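Long-range contact in pectate lyase (PDB 3VMV), which probably cleaves the polygalacturonate of pectate by beta-elimination, as a secreted parallel beta-helix enzyme: residues S168-E173 and H197-N202. Sequence-based numbering, arbitrary orientation.
Sequences SWNKFE and HHNYFN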
loop_
_atom_site.group_PDB
_atom_site.type_symbol
_atom_site.label_atom_id
_atom_site.label_comp_id
_atom_site.label_asym_id
_atom_site.label_seq_id
_atom_site.Cartn_x
_atom_site.Cartn_y
_atom_site.Cartn_z
ATOM N N SER A 168 -5.348 -4.016 -2.160
ATOM C CA SER A 168 -6.310 -4.349 -3.214
ATOM C C SER A 168 -7.364 -3.287 -3.416
ATOM O O SER A 168 -7.859 -2.683 -2.473
ATOM C CB SER A 168 -6.960 -5.702 -2.880
ATOM O OG SER A 168 -7.633 -5.681 -1.632
ATOM N N TRP A 169 -7.770 -3.107 -4.673
ATOM C CA TRP A 169 -8.946 -2.277 -4.985
ATOM C C TRP A 169 -8.844 -0.818 -4.546
ATOM O O TRP A 169 -9.855 -0.180 -4.329
ATOM C CB TRP A 169 -10.254 -2.902 -4.432
ATOM C CG TRP A 169 -10.530 -4.251 -5.093
ATOM C CD1 TRP A 169 -10.367 -5.501 -4.530
ATOM C CD2 TRP A 169 -11.078 -4.457 -6.413
ATOM N NE1 TRP A 169 -10.792 -6.468 -5.437
ATOM C CE2 TRP A 169 -11.205 -5.860 -6.594
ATOM C CE3 TRP A 169 -11.454 -3.596 -7.455
ATOM C CZ2 TRP A 169 -11.706 -6.429 -7.791
ATOM C CZ3 TRP A 169 -11.972 -4.167 -8.641
ATOM C CH2 TRP A 169 -12.079 -5.577 -8.777
ATOM N N ASN A 170 -7.622 -0.298 -4.416
ATOM C CA ASN A 170 -7.468 1.081 -3.977
ATOM C C ASN A 170 -7.208 1.989 -5.139
ATOM O O ASN A 170 -6.802 1.533 -6.215
ATOM C CB ASN A 170 -6.250 1.207 -3.042
ATOM C CG ASN A 170 -6.324 0.274 -1.840
ATOM O OD1 ASN A 170 -7.080 0.531 -0.901
ATOM N ND2 ASN A 170 -5.475 -0.776 -1.827
ATOM N N LYS A 171 -7.404 3.282 -4.938
ATOM C CA LYS A 171 -6.909 4.265 -5.924
ATOM C C LYS A 171 -5.738 4.996 -5.285
ATOM O O LYS A 171 -5.815 5.383 -4.122
ATOM C CB LYS A 171 -7.980 5.275 -6.274
ATOM C CG LYS A 171 -9.216 4.636 -6.946
ATOM C CD LYS A 171 -10.187 5.744 -7.397
ATOM C CE LYS A 171 -11.366 5.134 -8.181
ATOM N NZ LYS A 171 -12.253 6.234 -8.689
ATOM N N PHE A 172 -4.634 5.100 -6.034
ATOM C CA PHE A 172 -3.461 5.894 -5.642
ATOM C C PHE A 172 -3.322 6.932 -6.759
ATOM O O PHE A 172 -3.096 6.571 -7.919
ATOM C CB PHE A 172 -2.195 5.024 -5.696
ATOM C CG PHE A 172 -2.102 3.958 -4.639
ATOM C CD1 PHE A 172 -1.320 4.180 -3.497
ATOM C CD2 PHE A 172 -2.785 2.743 -4.768
ATOM C CE1 PHE A 172 -1.179 3.219 -2.509
ATOM C CE2 PHE A 172 -2.651 1.769 -3.791
ATOM C CZ PHE A 172 -1.858 2.015 -2.631
ATOM N N GLU A 173 -3.438 8.223 -6.454
ATOM C CA GLU A 173 -3.465 9.215 -7.500
ATOM C C GLU A 173 -2.759 10.464 -7.050
ATOM O O GLU A 173 -2.680 10.762 -5.865
ATOM C CB GLU A 173 -4.903 9.595 -7.835
ATOM C CG GLU A 173 -5.794 8.411 -8.225
ATOM C CD GLU A 173 -7.118 8.848 -8.869
ATOM O OE1 GLU A 173 -8.192 8.564 -8.291
ATOM O OE2 GLU A 173 -7.102 9.461 -9.973
ATOM N N HIS A 197 -3.249 -5.996 -6.017
ATOM C CA HIS A 197 -4.136 -6.339 -7.126
ATOM C C HIS A 197 -5.324 -5.426 -7.231
ATOM O O HIS A 197 -5.844 -4.898 -6.244
ATOM C CB HIS A 197 -4.555 -7.850 -7.063
ATOM C CG HIS A 197 -5.579 -8.173 -6.026
ATOM N ND1 HIS A 197 -6.938 -8.144 -6.288
ATOM C CD2 HIS A 197 -5.456 -8.539 -4.726
ATOM C CE1 HIS A 197 -7.596 -8.486 -5.187
ATOM N NE2 HIS A 197 -6.717 -8.723 -4.224
ATOM N N HIS A 198 -5.748 -5.198 -8.472
ATOM C CA HIS A 198 -6.931 -4.377 -8.753
ATOM C C HIS A 198 -6.858 -2.965 -8.228
ATOM O O HIS A 198 -7.867 -2.378 -7.898
ATOM C CB HIS A 198 -8.214 -5.092 -8.313
ATOM C CG HIS A 198 -8.528 -6.294 -9.145
ATOM N ND1 HIS A 198 -8.103 -7.567 -8.813
ATOM C CD2 HIS A 198 -9.156 -6.400 -10.338
ATOM C CE1 HIS A 198 -8.516 -8.414 -9.744
ATOM N NE2 HIS A 198 -9.167 -7.733 -10.672
ATOM N N ASN A 199 -5.654 -2.416 -8.169
ATOM C CA ASN A 199 -5.538 -0.996 -7.831
ATOM C C ASN A 199 -5.470 -0.141 -9.080
ATOM O O ASN A 199 -5.034 -0.598 -10.151
ATOM C CB ASN A 199 -4.250 -0.733 -7.024
ATOM C CG ASN A 199 -4.187 -1.550 -5.738
ATOM O OD1 ASN A 199 -4.862 -1.255 -4.756
ATOM N ND2 ASN A 199 -3.384 -2.643 -5.760
ATOM N N TYR A 200 -5.817 1.124 -8.900
ATOM C CA TYR A 200 -5.630 2.148 -9.910
ATOM C C TYR A 200 -4.461 3.018 -9.466
ATOM O O TYR A 200 -4.505 3.580 -8.347
ATOM C CB TYR A 200 -6.877 3.011 -9.912
ATOM C CG TYR A 200 -7.009 4.062 -10.986
ATOM C CD1 TYR A 200 -6.715 3.789 -12.329
ATOM C CD2 TYR A 200 -7.496 5.330 -10.675
ATOM C CE1 TYR A 200 -6.897 4.755 -13.306
ATOM C CE2 TYR A 200 -7.662 6.284 -11.662
ATOM C CZ TYR A 200 -7.394 5.990 -12.953
ATOM O OH TYR A 200 -7.576 6.933 -13.968
ATOM N N PHE A 201 -3.421 3.079 -10.300
ATOM C CA PHE A 201 -2.225 3.893 -10.029
ATOM C C PHE A 201 -2.193 4.980 -11.080
ATOM O O PHE A 201 -1.845 4.710 -12.220
ATOM C CB PHE A 201 -0.979 3.015 -10.152
ATOM C CG PHE A 201 -0.923 1.852 -9.158
ATOM C CD1 PHE A 201 -0.868 2.068 -7.775
ATOM C CD2 PHE A 201 -0.847 0.540 -9.610
ATOM C CE1 PHE A 201 -0.778 0.978 -6.893
ATOM C CE2 PHE A 201 -0.697 -0.545 -8.752
ATOM C CZ PHE A 201 -0.691 -0.332 -7.370
ATOM N N ASN A 202 -2.542 6.222 -10.748
ATOM C CA ASN A 202 -2.796 7.217 -11.791
ATOM C C ASN A 202 -2.180 8.587 -11.441
ATOM O O ASN A 202 -2.369 9.096 -10.344
ATOM C CB ASN A 202 -4.320 7.363 -11.952
ATOM C CG ASN A 202 -4.690 8.472 -12.887
ATOM O OD1 ASN A 202 -4.290 8.466 -14.051
ATOM N ND2 ASN A 202 -5.495 9.407 -12.404
#
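Two adjacent coils of the parallel beta-helix meet here at a turn, where W169 lies on H198 and N170 on N199, an asparagine ladder like that of other pectate lyases. The six-membered ring of W169 and the imidazole of H198 form an offset stack, planes 13° apart, and H198 CB sits over the centre of the indole six-membered ring. Both side chains have CG anti to the carbonyl carbon (W169 chi1 -63°), which sets them side by side, pointing the same way. H136 stacks on W169 in turn, and S315 and H319 of helix 309-319 also touch the indole. An alanine in place of W169 would probably open a gap between H136 and H198 and leave the H198 ring without its stacking partner. H198 ND1 is 2.8 Å from H197 ND1 in a nearly straight hydrogen bond, which helps to set the rotation of both imidazoles; H198 NE2 also bonds Q307. In the ladder the two amide planes are 7° apart. N199 OD1 accepts two hydrogen bonds, from N170 N at 2.9 Å and from N170 ND2 at 3.0 Å. N170 OD1 accepts from N137 N, and N221 OD1 from N199 N, extending the ladder both ways. Strands 171-173 and 200-202 pair in parallel, and F172 CD2 lies 3.4 Å from F201 CE1. On the other side, N202 ND2 donates to the anti side of E173 OE2, from out of the carboxylate plane, at 2.9 Å.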